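Local coordinates for glyoxalase III (glutathione-independent) (Candida albicans, PDB 4LRU), which converts methylglyoxal to D-lactate in a single glutathione-independent step, detoxifying the methylglyoxal that the cell's own metabolism produces, at residues A49-T54 against P116-L121; L11-E16 against L112-N117; D101-S106 against K123-V128. All coordinates share one frame; numbering follows the deposited sequence. Where two conformers were deposited one is given.

Contact 1 (A49-T54 against P116-L121); sequences ASETGT and PNAKDL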
ATOM      1  N   ALA A  49      -4.431  -8.385  -4.926  1.00 19.49           N
ATOM      2  CA  ALA A  49      -5.097  -9.191  -3.896  1.00 19.32           C
ATOM      3  C   ALA A  49      -5.653  -8.286  -2.815  1.00 18.75           C
ATOM      4  O   ALA A  49      -5.064  -7.244  -2.492  1.00 19.24           O
ATOM      5  CB  ALA A  49      -4.129 -10.180  -3.278  1.00 21.03           C
ATOM      6  N   SER A  50      -6.767  -8.707  -2.221  1.00 18.11           N
ATOM      7  CA  SER A  50      -7.184  -8.169  -0.934  1.00 18.06           C
ATOM      8  C   SER A  50      -7.452  -9.322   0.026  1.00 16.92           C
ATOM      9  O   SER A  50      -7.473 -10.492  -0.365  1.00 19.61           O
ATOM     10  CB  SER A  50      -8.439  -7.308  -1.078  1.00 20.61           C
ATOM     11  OG  SER A  50      -9.585  -8.107  -1.307  1.00 19.21           O
ATOM     12  N   GLU A  51      -7.686  -9.002   1.293  1.00 18.91           N
ATOM     13  CA  GLU A  51      -7.833 -10.059   2.285  1.00 19.65           C
ATOM     14  C   GLU A  51      -9.115 -10.889   2.082  1.00 20.09           C
ATOM     15  O   GLU A  51      -9.196 -12.055   2.498  1.00 21.75           O
ATOM     16  CB  GLU A  51      -7.763  -9.461   3.694  1.00 19.75           C
ATOM     17  CG  GLU A  51      -7.553 -10.489   4.804  1.00 18.20           C
ATOM     18  CD  GLU A  51      -6.190 -11.174   4.786  1.00 22.03           C
ATOM     19  OE1 GLU A  51      -5.304 -10.765   4.001  1.00 20.58           O
ATOM     20  OE2 GLU A  51      -6.010 -12.150   5.539  1.00 22.02           O
ATOM     21  N   THR A  52     -10.097 -10.317   1.395  1.00 19.67           N
ATOM     22  CA  THR A  52     -11.356 -10.998   1.140  1.00 19.95           C
ATOM     23  C   THR A  52     -11.583 -11.354  -0.335  1.00 20.38           C
ATOM     24  O   THR A  52     -12.542 -12.057  -0.665  1.00 22.32           O
ATOM     25  CB  THR A  52     -12.521 -10.107   1.548  1.00 21.68           C
ATOM     26  OG1 THR A  52     -12.428  -8.884   0.799  1.00 20.97           O
ATOM     27  CG2 THR A  52     -12.449  -9.806   3.033  1.00 22.01           C
ATOM     28  N   GLY A  53     -10.746 -10.815  -1.221  1.00 19.59           N
ATOM     29  CA  GLY A  53     -11.036 -10.841  -2.646  1.00 20.07           C
ATOM     30  C   GLY A  53     -12.008  -9.786  -3.139  1.00 20.63           C
ATOM     31  O   GLY A  53     -12.400  -9.791  -4.318  1.00 22.26           O
ATOM     32  N   THR A  54     -12.465  -8.912  -2.240  1.00 19.11           N
ATOM     33  CA  THR A  54     -13.384  -7.842  -2.595  1.00 20.00           C
ATOM     34  C   THR A  54     -12.742  -6.504  -2.260  1.00 18.56           C
ATOM     35  O   THR A  54     -11.805  -6.434  -1.470  1.00 18.78           O
ATOM     36  CB  THR A  54     -14.731  -7.969  -1.851  1.00 21.72           C
ATOM     37  OG1 THR A  54     -14.518  -7.799  -0.437  1.00 20.80           O
ATOM     38  CG2 THR A  54     -15.386  -9.309  -2.132  1.00 23.62           C
ATOM     39  N   PRO A 116      -4.051  -4.204   9.496  1.00 18.50           N
ATOM     40  CA  PRO A 116      -3.418  -4.696  10.725  1.00 17.89           C
ATOM     41  C   PRO A 116      -3.773  -6.114  11.145  1.00 19.67           C
ATOM     42  O   PRO A 116      -3.056  -6.708  11.959  1.00 18.52           O
ATOM     43  CB  PRO A 116      -3.857  -3.692  11.784  1.00 18.42           C
ATOM     44  CG  PRO A 116      -4.135  -2.431  11.014  1.00 19.39           C
ATOM     45  CD  PRO A 116      -4.720  -2.910   9.710  1.00 18.58           C
ATOM     46  N   ASN A 117      -4.887  -6.641  10.633  1.00 18.58           N
ATOM     47  CA  ASN A 117      -5.311  -8.000  10.961  1.00 20.69           C
ATOM     48  C   ASN A 117      -5.427  -8.871   9.727  1.00 19.15           C
ATOM     49  O   ASN A 117      -6.012  -9.965   9.788  1.00 21.90           O
ATOM     50  CB  ASN A 117      -6.652  -7.984  11.679  1.00 23.32           C
ATOM     51  CG  ASN A 117      -6.615  -7.176  12.952  1.00 26.27           C
ATOM     52  OD1 ASN A 117      -7.427  -6.273  13.158  1.00 33.04           O
ATOM     53  ND2 ASN A 117      -5.680  -7.504  13.818  1.00 26.22           N
ATOM     54  N   ALA A 118      -4.858  -8.394   8.623  1.00 18.37           N
ATOM     55  CA  ALA A 118      -4.934  -9.110   7.353  1.00 19.43           C
ATOM     56  C   ALA A 118      -3.837 -10.156   7.297  1.00 19.26           C
ATOM     57  O   ALA A 118      -2.850 -10.018   6.563  1.00 20.15           O
ATOM     58  CB  ALA A 118      -4.838  -8.145   6.186  1.00 19.73           C
ATOM     59  N   LYS A 119      -4.044 -11.252   8.032  1.00 20.34           N
ATOM     60  CA  LYS A 119      -2.957 -12.172   8.309  1.00 21.78           C
ATOM     61  C   LYS A 119      -2.450 -12.869   7.051  1.00 21.59           C
ATOM     62  O   LYS A 119      -1.275 -13.154   6.961  1.00 20.68           O
ATOM     63  CB  LYS A 119      -3.360 -13.167   9.394  1.00 28.14           C
ATOM     64  CG  LYS A 119      -3.530 -12.469  10.741  1.00 29.32           C
ATOM     65  CD  LYS A 119      -3.694 -13.426  11.901  1.00 32.17           C
ATOM     66  CE  LYS A 119      -3.928 -12.639  13.181  1.00 33.90           C
ATOM     67  NZ  LYS A 119      -2.754 -11.786  13.544  1.00 34.17           N
ATOM     68  N   ASP A 120      -3.322 -13.120   6.081  1.00 19.86           N
ATOM     69  CA  ASP A 120      -2.879 -13.747   4.827  1.00 22.23           C
ATOM     70  C   ASP A 120      -1.989 -12.811   3.991  1.00 20.34           C
ATOM     71  O   ASP A 120      -0.894 -13.213   3.544  1.00 20.07           O
ATOM     72  CB  ASP A 120      -4.079 -14.213   4.004  1.00 23.52           C
ATOM     73  CG  ASP A 120      -4.816 -15.374   4.653  1.00 26.18           C
ATOM     74  OD1 ASP A 120      -4.132 -16.333   5.085  1.00 26.52           O
ATOM     75  OD2 ASP A 120      -6.073 -15.347   4.688  1.00 27.52           O
ATOM     76  N   LEU A 121      -2.433 -11.575   3.771  1.00 19.36           N
ATOM     77  CA  LEU A 121      -1.569 -10.575   3.130  1.00 17.71           C
ATOM     78  C   LEU A 121      -0.270 -10.411   3.911  1.00 18.71           C
ATOM     79  O   LEU A 121       0.818 -10.318   3.319  1.00 18.23           O
ATOM     80  CB  LEU A 121      -2.281  -9.218   3.047  1.00 17.46           C
ATOM     81  CG  LEU A 121      -3.359  -9.130   1.974  1.00 18.91           C
ATOM     82  CD1 LEU A 121      -4.082  -7.808   2.048  1.00 18.81           C
ATOM     83  CD2 LEU A 121      -2.738  -9.318   0.593  1.00 20.05           C
TER
HETATM   84  O   HOH W   1      -7.390 -14.093   2.630  1.00 25.39           O
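The Glu51 carboxylate lies flat against Ala118, whose CA stands 3.5 Å from Glu51 CD, over one face, with CB over the same face beside it. On the other side of the plane Asp120, its side chain crossing that of Glu51 at about a right angle, brings OD2 to 3.3 Å from Glu51 OE2, a repulsion that may raise the proton affinity of either acid. At the edge, both syn lone pairs are taken: Asp120 N donates to Glu51 OE2 (2.9 Å) and Leu121 N to Glu51 OE1 (3.0 Å, 163°). Two bonds to consecutive N-H groups in the first turn of helix 119-130 fix the rotation of the carboxylate, and its negative charge would be stabilised by the helix N-terminus. The bend at chi2 (67°) brings Glu51 CD over Ala118. A water donates to Asp120 OD2 and to Glu51 O. The Leu121 side chain slides past that of Glu51 in the opposite direction, its CG 3.3 Å from Glu51 OE1. Leu121 CD2 makes the apolar contact, 4.2 Å from Ala49 CB. Leu121 also packs on Leu8 and Ala10, so the start of helix 119-130 rests on strand 6-10 and reaches across to the end of strand 45-50.

Contact 2 (L11-E16 against L112-N117); sequences LTSYNE and LFDYPN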
ATOM      1  N   LEU A  11      -4.556  -4.551  -1.996  1.00 17.58           N
ATOM      2  CA  LEU A  11      -5.590  -3.543  -1.878  1.00 16.61           C
ATOM      3  C   LEU A  11      -6.336  -3.755  -0.573  1.00 16.64           C
ATOM      4  O   LEU A  11      -6.547  -4.905  -0.167  1.00 17.39           O
ATOM      5  CB  LEU A  11      -6.589  -3.683  -3.026  1.00 16.02           C
ATOM      6  CG  LEU A  11      -6.214  -3.020  -4.362  1.00 18.36           C
ATOM      7  CD1 LEU A  11      -4.941  -3.596  -4.949  1.00 18.20           C
ATOM      8  CD2 LEU A  11      -7.352  -3.140  -5.355  1.00 19.19           C
ATOM      9  N   THR A  12      -6.798  -2.675   0.046  1.00 15.80           N
ATOM     10  CA  THR A  12      -7.739  -2.817   1.150  1.00 17.21           C
ATOM     11  C   THR A  12      -9.081  -3.404   0.702  1.00 17.36           C
ATOM     12  O   THR A  12      -9.572  -3.123  -0.392  1.00 18.25           O
ATOM     13  CB  THR A  12      -8.031  -1.494   1.879  1.00 17.59           C
ATOM     14  OG1 THR A  12      -8.905  -1.747   2.990  1.00 18.55           O
ATOM     15  CG2 THR A  12      -8.682  -0.471   0.958  1.00 19.03           C
ATOM     16  N   SER A  13      -9.674  -4.199   1.596  1.00 18.71           N
ATOM     17  CA  SER A  13     -10.994  -4.789   1.411  1.00 18.06           C
ATOM     18  C   SER A  13     -12.109  -3.995   2.120  1.00 19.04           C
ATOM     19  O   SER A  13     -13.287  -4.293   1.951  1.00 18.28           O
ATOM     20  CB  SER A  13     -10.993  -6.225   1.949  1.00 19.12           C
ATOM     21  OG  SER A  13     -10.874  -6.252   3.374  1.00 21.24           O
ATOM     22  N   TYR A  14     -11.735  -2.964   2.874  1.00 17.53           N
ATOM     23  CA  TYR A  14     -12.699  -2.197   3.646  1.00 19.32           C
ATOM     24  C   TYR A  14     -13.266  -1.112   2.744  1.00 19.38           C
ATOM     25  O   TYR A  14     -12.502  -0.385   2.119  1.00 18.52           O
ATOM     26  CB  TYR A  14     -12.018  -1.569   4.850  1.00 19.09           C
ATOM     27  CG  TYR A  14     -12.982  -0.864   5.769  1.00 20.96           C
ATOM     28  CD1 TYR A  14     -13.738  -1.579   6.688  1.00 20.63           C
ATOM     29  CD2 TYR A  14     -13.195   0.510   5.669  1.00 20.16           C
ATOM     30  CE1 TYR A  14     -14.640  -0.941   7.519  1.00 23.75           C
ATOM     31  CE2 TYR A  14     -14.098   1.157   6.499  1.00 21.63           C
ATOM     32  CZ  TYR A  14     -14.804   0.422   7.441  1.00 21.07           C
ATOM     33  OH  TYR A  14     -15.737   1.026   8.264  1.00 24.31           O
ATOM     34  N   ASN A  15     -14.589  -1.032   2.654  1.00 18.65           N
ATOM     35  CA  ASN A  15     -15.244  -0.071   1.759  1.00 19.66           C
ATOM     36  C   ASN A  15     -16.571   0.347   2.382  1.00 21.73           C
ATOM     37  O   ASN A  15     -17.584  -0.327   2.210  1.00 23.18           O
ATOM     38  CB  ASN A  15     -15.416  -0.747   0.385  1.00 21.14           C
ATOM     39  CG  ASN A  15     -16.197   0.079  -0.623  1.00 22.70           C
ATOM     40  OD1 ASN A  15     -17.012  -0.466  -1.373  1.00 24.55           O
ATOM     41  ND2 ASN A  15     -15.914   1.370  -0.697  1.00 22.32           N
ATOM     42  N   GLU A  16     -16.529   1.419   3.171  1.00 20.99           N
ATOM     43  CA  GLU A  16     -17.674   1.871   3.950  1.00 22.76           C
ATOM     44  C   GLU A  16     -17.674   3.391   3.965  1.00 23.28           C
ATOM     45  O   GLU A  16     -16.615   4.025   3.852  1.00 22.91           O
ATOM     46  CB  GLU A  16     -17.558   1.413   5.405  1.00 22.59           C
ATOM     47  CG  GLU A  16     -17.456  -0.082   5.649  1.00 24.66           C
ATOM     48  CD  GLU A  16     -18.723  -0.835   5.321  1.00 24.21           C
ATOM     49  OE1 GLU A  16     -18.623  -2.068   5.125  1.00 23.62           O
ATOM     50  OE2 GLU A  16     -19.802  -0.212   5.237  1.00 26.08           O
ATOM     51  N   LEU A 112      -6.590   1.105   7.191  1.00 18.86           N
ATOM     52  CA  LEU A 112      -6.545   1.247   8.634  1.00 18.53           C
ATOM     53  C   LEU A 112      -7.407   0.197   9.308  1.00 19.16           C
ATOM     54  O   LEU A 112      -7.153  -0.173  10.457  1.00 21.29           O
ATOM     55  CB  LEU A 112      -7.024   2.637   9.054  1.00 20.25           C
ATOM     56  CG  LEU A 112      -6.110   3.777   8.592  1.00 21.29           C
ATOM     57  CD1 LEU A 112      -6.806   5.111   8.757  1.00 22.77           C
ATOM     58  CD2 LEU A 112      -4.783   3.771   9.345  1.00 22.73           C
ATOM     59  N   PHE A 113      -8.435  -0.253   8.592  1.00 19.72           N
ATOM     60  CA  PHE A 113      -9.416  -1.172   9.163  1.00 19.89           C
ATOM     61  C   PHE A 113      -8.992  -2.630   9.024  1.00 21.52           C
ATOM     62  O   PHE A 113      -9.176  -3.426   9.957  1.00 21.75           O
ATOM     63  CB  PHE A 113     -10.799  -0.959   8.540  1.00 20.22           C
ATOM     64  CG  PHE A 113     -11.429   0.361   8.905  1.00 21.29           C
ATOM     65  CD1 PHE A 113     -11.148   1.506   8.172  1.00 21.34           C
ATOM     66  CD2 PHE A 113     -12.298   0.458   9.976  1.00 23.40           C
ATOM     67  CE1 PHE A 113     -11.720   2.715   8.504  1.00 22.13           C
ATOM     68  CE2 PHE A 113     -12.890   1.671  10.315  1.00 24.65           C
ATOM     69  CZ  PHE A 113     -12.605   2.799   9.568  1.00 23.34           C
ATOM     70  N   ASP A 114      -8.452  -3.000   7.865  1.00 18.52           N
ATOM     71  CA  ASP A 114      -8.149  -4.399   7.606  1.00 19.66           C
ATOM     72  C   ASP A 114      -6.684  -4.798   7.618  1.00 18.76           C
ATOM     73  O   ASP A 114      -6.354  -5.898   8.065  1.00 19.15           O
ATOM     74  CB  ASP A 114      -8.870  -4.917   6.368  1.00 17.74           C
ATOM     75  CG  ASP A 114      -8.380  -4.283   5.077  1.00 19.35           C
ATOM     76  OD1 ASP A 114      -7.857  -3.141   5.101  1.00 18.33           O
ATOM     77  OD2 ASP A 114      -8.561  -4.934   4.036  1.00 19.08           O
ATOM     78  N   TYR A 115      -5.789  -3.925   7.170  1.00 17.68           N
ATOM     79  CA  TYR A 115      -4.391  -4.336   7.030  1.00 17.05           C
ATOM     80  C   TYR A 115      -3.761  -4.847   8.347  1.00 16.67           C
ATOM     81  O   TYR A 115      -3.022  -5.807   8.317  1.00 17.67           O
ATOM     82  CB  TYR A 115      -3.513  -3.233   6.430  1.00 17.60           C
ATOM     83  CG  TYR A 115      -3.482  -3.170   4.901  1.00 17.90           C
ATOM     84  CD1 TYR A 115      -4.408  -3.854   4.105  1.00 16.62           C
ATOM     85  CD2 TYR A 115      -2.536  -2.377   4.264  1.00 16.55           C
ATOM     86  CE1 TYR A 115      -4.361  -3.761   2.720  1.00 18.96           C
ATOM     87  CE2 TYR A 115      -2.482  -2.277   2.893  1.00 16.05           C
ATOM     88  CZ  TYR A 115      -3.404  -2.945   2.113  1.00 16.09           C
ATOM     89  OH  TYR A 115      -3.370  -2.851   0.719  1.00 16.75           O
ATOM     90  N   PRO A 116      -4.051  -4.204   9.496  1.00 18.50           N
ATOM     91  CA  PRO A 116      -3.418  -4.696  10.725  1.00 17.89           C
ATOM     92  C   PRO A 116      -3.773  -6.114  11.145  1.00 19.67           C
ATOM     93  O   PRO A 116      -3.056  -6.708  11.959  1.00 18.52           O
ATOM     94  CB  PRO A 116      -3.857  -3.692  11.784  1.00 18.42           C
ATOM     95  CG  PRO A 116      -4.135  -2.431  11.014  1.00 19.39           C
ATOM     96  CD  PRO A 116      -4.720  -2.910   9.710  1.00 18.58           C
ATOM     97  N   ASN A 117      -4.887  -6.641  10.633  1.00 18.58           N
ATOM     98  CA  ASN A 117      -5.311  -8.000  10.961  1.00 20.69           C
ATOM     99  C   ASN A 117      -5.427  -8.871   9.727  1.00 19.15           C
ATOM    100  O   ASN A 117      -6.012  -9.965   9.788  1.00 21.90           O
ATOM    101  CB  ASN A 117      -6.652  -7.984  11.679  1.00 23.32           C
ATOM    102  CG  ASN A 117      -6.615  -7.176  12.952  1.00 26.27           C
ATOM    103  OD1 ASN A 117      -7.427  -6.273  13.158  1.00 33.04           O
ATOM    104  ND2 ASN A 117      -5.680  -7.504  13.818  1.00 26.22           N
TER
HETATM  105  O   HOH W   2      -7.093  -6.347   2.083  1.00 17.64           O
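Tyr14 and Phe113 stack their rings face on face in an offset arrangement, centroids 3.7 Å apart and planes only 6° from parallel. Phe113 CG sits over the centre of the Tyr14 ring and Tyr14 CE2 over that of Phe113. Phe113 CB adds a CH-pi contact over the same tyrosine ring. A chi1 of -175° sets Tyr14 CG anti to its backbone N, beside the carbonyl carbon.

The hydrogen bonds converge on the Asp114 carboxylate. Thr12 OG1 donates to Asp114 OD1 (2.7 Å) from 40° above the carboxylate plane. Asp114 OD2 is gripped by two donors of one residue, Ser13 N at 2.8 Å and Ser13 OG at 2.7 Å, both arriving on the same face of the plane; a water held by Leu11 O donates to this oxygen as well. With so many donors around it, the carboxylate would be favoured in its charged form. Thr12 OG1 meanwhile accepts from Tyr14 N (3.1 Å), closing an ST turn that shapes the loop.

In van der Waals contact, Tyr115 OH lies 3.4 Å from Leu11 C, and Leu11 O meets the edge of the Tyr115 ring.

The arrangement joins the loop leaving strand 6-10 to helix 111-114 at the C-terminal ends of the parallel strands, where the DJ-1 superfamily places its active site.

Contact 3 (D101-S106 against K123-V128); sequences DIFFGS and KIATTV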
ATOM      1  N   ASP A 101       7.728 -12.023  -5.072  1.00 20.64           N
ATOM      2  CA  ASP A 101       9.057 -11.489  -4.792  1.00 20.36           C
ATOM      3  C   ASP A 101       9.059 -10.049  -4.285  1.00 19.29           C
ATOM      4  O   ASP A 101      10.065  -9.589  -3.753  1.00 20.32           O
ATOM      5  CB  ASP A 101       9.918 -11.567  -6.051  1.00 21.05           C
ATOM      6  CG  ASP A 101      10.383 -12.968  -6.358  1.00 24.70           C
ATOM      7  OD1 ASP A 101      10.200 -13.880  -5.516  1.00 22.33           O
ATOM      8  OD2 ASP A 101      10.965 -13.173  -7.449  1.00 24.28           O
ATOM      9  N   ILE A 102       7.967  -9.331  -4.512  1.00 19.09           N
ATOM     10  CA  ILE A 102       7.752  -7.980  -3.999  1.00 17.52           C
ATOM     11  C   ILE A 102       6.341  -7.939  -3.412  1.00 18.93           C
ATOM     12  O   ILE A 102       5.407  -8.543  -3.974  1.00 19.64           O
ATOM     13  CB  ILE A 102       7.850  -6.955  -5.158  1.00 19.20           C
ATOM     14  CG1 ILE A 102       9.287  -6.901  -5.671  1.00 19.43           C
ATOM     15  CG2 ILE A 102       7.355  -5.579  -4.741  1.00 19.44           C
ATOM     16  CD1 ILE A 102       9.457  -6.171  -6.979  1.00 20.22           C
ATOM     17  N   PHE A 103       6.196  -7.257  -2.278  1.00 16.84           N
ATOM     18  CA  PHE A 103       4.897  -6.952  -1.721  1.00 17.60           C
ATOM     19  C   PHE A 103       4.754  -5.445  -1.752  1.00 17.91           C
ATOM     20  O   PHE A 103       5.621  -4.728  -1.260  1.00 17.98           O
ATOM     21  CB  PHE A 103       4.788  -7.457  -0.282  1.00 18.46           C
ATOM     22  CG  PHE A 103       3.446  -7.195   0.356  1.00 18.16           C
ATOM     23  CD1 PHE A 103       3.151  -5.960   0.902  1.00 17.65           C
ATOM     24  CD2 PHE A 103       2.479  -8.199   0.408  1.00 18.71           C
ATOM     25  CE1 PHE A 103       1.936  -5.732   1.516  1.00 18.82           C
ATOM     26  CE2 PHE A 103       1.251  -7.969   1.003  1.00 19.26           C
ATOM     27  CZ  PHE A 103       0.976  -6.740   1.553  1.00 18.90           C
ATOM     28  N   PHE A 104       3.672  -4.961  -2.349  1.00 16.66           N
ATOM     29  CA  PHE A 104       3.388  -3.516  -2.364  1.00 16.16           C
ATOM     30  C   PHE A 104       1.985  -3.233  -1.833  1.00 16.76           C
ATOM     31  O   PHE A 104       0.993  -3.651  -2.429  1.00 17.51           O
ATOM     32  CB  PHE A 104       3.536  -2.964  -3.782  1.00 17.87           C
ATOM     33  CG  PHE A 104       3.472  -1.472  -3.857  1.00 16.56           C
ATOM     34  CD1 PHE A 104       2.271  -0.801  -3.678  1.00 16.89           C
ATOM     35  CD2 PHE A 104       4.634  -0.712  -4.090  1.00 18.67           C
ATOM     36  CE1 PHE A 104       2.215   0.581  -3.733  1.00 18.57           C
ATOM     37  CE2 PHE A 104       4.564   0.664  -4.138  1.00 17.92           C
ATOM     38  CZ  PHE A 104       3.358   1.311  -3.972  1.00 20.14           C
ATOM     39  N   GLY A 105       1.910  -2.542  -0.704  1.00 16.18           N
ATOM     40  CA  GLY A 105       0.631  -2.156  -0.118  1.00 17.41           C
ATOM     41  C   GLY A 105       0.106  -0.841  -0.650  1.00 17.47           C
ATOM     42  O   GLY A 105       0.577   0.229  -0.257  1.00 17.25           O
ATOM     43  N   SER A 106      -0.843  -0.903  -1.580  1.00 15.86           N
ATOM     44  CA  SER A 106      -1.616   0.281  -1.928  1.00 16.05           C
ATOM     45  C   SER A 106      -2.481   0.634  -0.744  1.00 17.57           C
ATOM     46  O   SER A 106      -2.650  -0.180   0.156  1.00 18.59           O
ATOM     47  CB  SER A 106      -2.485   0.070  -3.170  1.00 17.23           C
ATOM     48  OG  SER A 106      -3.633  -0.754  -2.930  1.00 18.74           O
ATOM     49  N   LYS A 123       1.251 -12.565   5.737  0.50 20.46           N
ATOM     50  CA  LYS A 123       2.072 -13.750   5.528  0.50 21.89           C
ATOM     51  C   LYS A 123       2.789 -13.669   4.179  0.50 20.64           C
ATOM     52  O   LYS A 123       3.948 -14.050   4.063  0.50 21.22           O
ATOM     53  CB  LYS A 123       1.221 -15.025   5.609  0.50 23.01           C
ATOM     54  CG  LYS A 123       1.994 -16.315   5.360  0.50 25.40           C
ATOM     55  CD  LYS A 123       2.991 -16.570   6.478  0.50 25.89           C
ATOM     56  CE  LYS A 123       3.675 -17.921   6.350  0.50 28.22           C
ATOM     57  NZ  LYS A 123       4.819 -18.066   7.302  0.50 27.33           N
ATOM     58  N   ILE A 124       2.113 -13.136   3.164  1.00 19.95           N
ATOM     59  CA  ILE A 124       2.793 -12.896   1.879  1.00 19.68           C
ATOM     60  C   ILE A 124       3.937 -11.887   2.069  1.00 19.11           C
ATOM     61  O   ILE A 124       5.070 -12.124   1.622  1.00 20.88           O
ATOM     62  CB  ILE A 124       1.838 -12.445   0.760  1.00 20.15           C
ATOM     63  CG1 ILE A 124       0.724 -13.478   0.582  1.00 22.14           C
ATOM     64  CG2 ILE A 124       2.638 -12.210  -0.528  1.00 21.30           C
ATOM     65  CD1 ILE A 124      -0.335 -13.110  -0.441  1.00 21.62           C
ATOM     66  N   ALA A 125       3.673 -10.813   2.799  1.00 20.66           N
ATOM     67  CA  ALA A 125       4.717  -9.821   3.091  1.00 19.62           C
ATOM     68  C   ALA A 125       5.933 -10.433   3.785  1.00 19.93           C
ATOM     69  O   ALA A 125       7.077 -10.173   3.395  1.00 20.05           O
ATOM     70  CB  ALA A 125       4.154  -8.695   3.929  1.00 17.19           C
ATOM     71  N   THR A 126       5.718 -11.242   4.822  1.00 19.15           N
ATOM     72  CA  THR A 126       6.859 -11.779   5.567  1.00 18.99           C
ATOM     73  C   THR A 126       7.595 -12.836   4.739  1.00 19.48           C
ATOM     74  O   THR A 126       8.817 -13.000   4.873  1.00 20.78           O
ATOM     75  CB  THR A 126       6.470 -12.363   6.951  1.00 21.13           C
ATOM     76  OG1 THR A 126       5.468 -13.383   6.806  1.00 22.83           O
ATOM     77  CG2 THR A 126       5.968 -11.268   7.871  1.00 22.12           C
ATOM     78  N   THR A 127       6.852 -13.578   3.912  1.00 19.36           N
ATOM     79  CA  THR A 127       7.459 -14.581   3.058  1.00 21.02           C
ATOM     80  C   THR A 127       8.374 -13.898   2.049  1.00 20.07           C
ATOM     81  O   THR A 127       9.527 -14.308   1.851  1.00 22.31           O
ATOM     82  CB  THR A 127       6.381 -15.433   2.351  1.00 22.54           C
ATOM     83  OG1 THR A 127       5.651 -16.165   3.346  1.00 24.46           O
ATOM     84  CG2 THR A 127       6.995 -16.399   1.394  1.00 24.11           C
ATOM     85  N   VAL A 128       7.865 -12.824   1.460  1.00 19.22           N
ATOM     86  CA  VAL A 128       8.649 -11.987   0.539  1.00 19.22           C
ATOM     87  C   VAL A 128       9.896 -11.455   1.230  1.00 18.48           C
ATOM     88  O   VAL A 128      11.007 -11.606   0.719  1.00 20.93           O
ATOM     89  CB  VAL A 128       7.817 -10.810   0.011  1.00 21.54           C
ATOM     90  CG1 VAL A 128       8.708  -9.777  -0.669  1.00 20.75           C
ATOM     91  CG2 VAL A 128       6.747 -11.313  -0.944  1.00 21.02           C
TER
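Phe103 offers a ring face to Ala125. In this CH-pi contact Ala125 CB stands 4.0 Å from the centroid of the Phe103 ring and 12° off the normal, so the methyl carbon sits almost directly above the ring centre. Phe103 CG is anti to the backbone N (chi1 -179°), which sets it beside the carbonyl carbon.

Aliphatic contacts complete the interface. Ile124 CG2 approaches the rim of the same ring near its plane, 4.1 Å from Phe103 CD2, so neighbouring helix residues meet the phenylalanine at face and edge. One helical turn on from Ile124, Val128 works with both branches: CG1 lies against the backbone, 3.4 Å from Asp101 O, while CG2 is 4.4 Å from Phe103 CB.

No hydrogen bond spans the two segments. The Asp101 carboxylate forms a salt bridge with Lys131.

The axes of strand 102-105 and helix 123-128 approach to 7.8 Å and run at 139°, nearer antiparallel than parallel, as expected where helix 119-130 leads back in a beta-alpha-beta crossover from strand 102-105 to its parallel neighbour 134-138. Phe103 and Ile124 also touch Leu8 of strand 6-10, and Val128 touches Val135, so the helix spans three adjacent strands, while Ile102 and Phe104 pack against helix 225-236.

Contacts 1 and 3 reach the same central sheet through helix 119-130, and contact 2 lies beside contact 1 on the loop after strand 6-10. Contacts 1 and 3 use successive turns of the helix and meet where Leu121 O lies 3.3 Å from Phe103 CE2. Contacts 1 and 2 share Pro116 and Asn117, and their centres are about 8 Å apart; a probable hydrogen bond of 2.8 Å from Leu11 N to Ala49 O ties their first segments. Between contacts 2 and 3, Tyr115 OH reaches Ser106 O in a weak hydrogen bond. The side chain of the inferred catalytic His140 is about 7 Å from that of Tyr115 and about 12 Å from that of Phe103; Cys139 is about 9 Å from Tyr115, side chain to side chain. Contact 1 lies away from them.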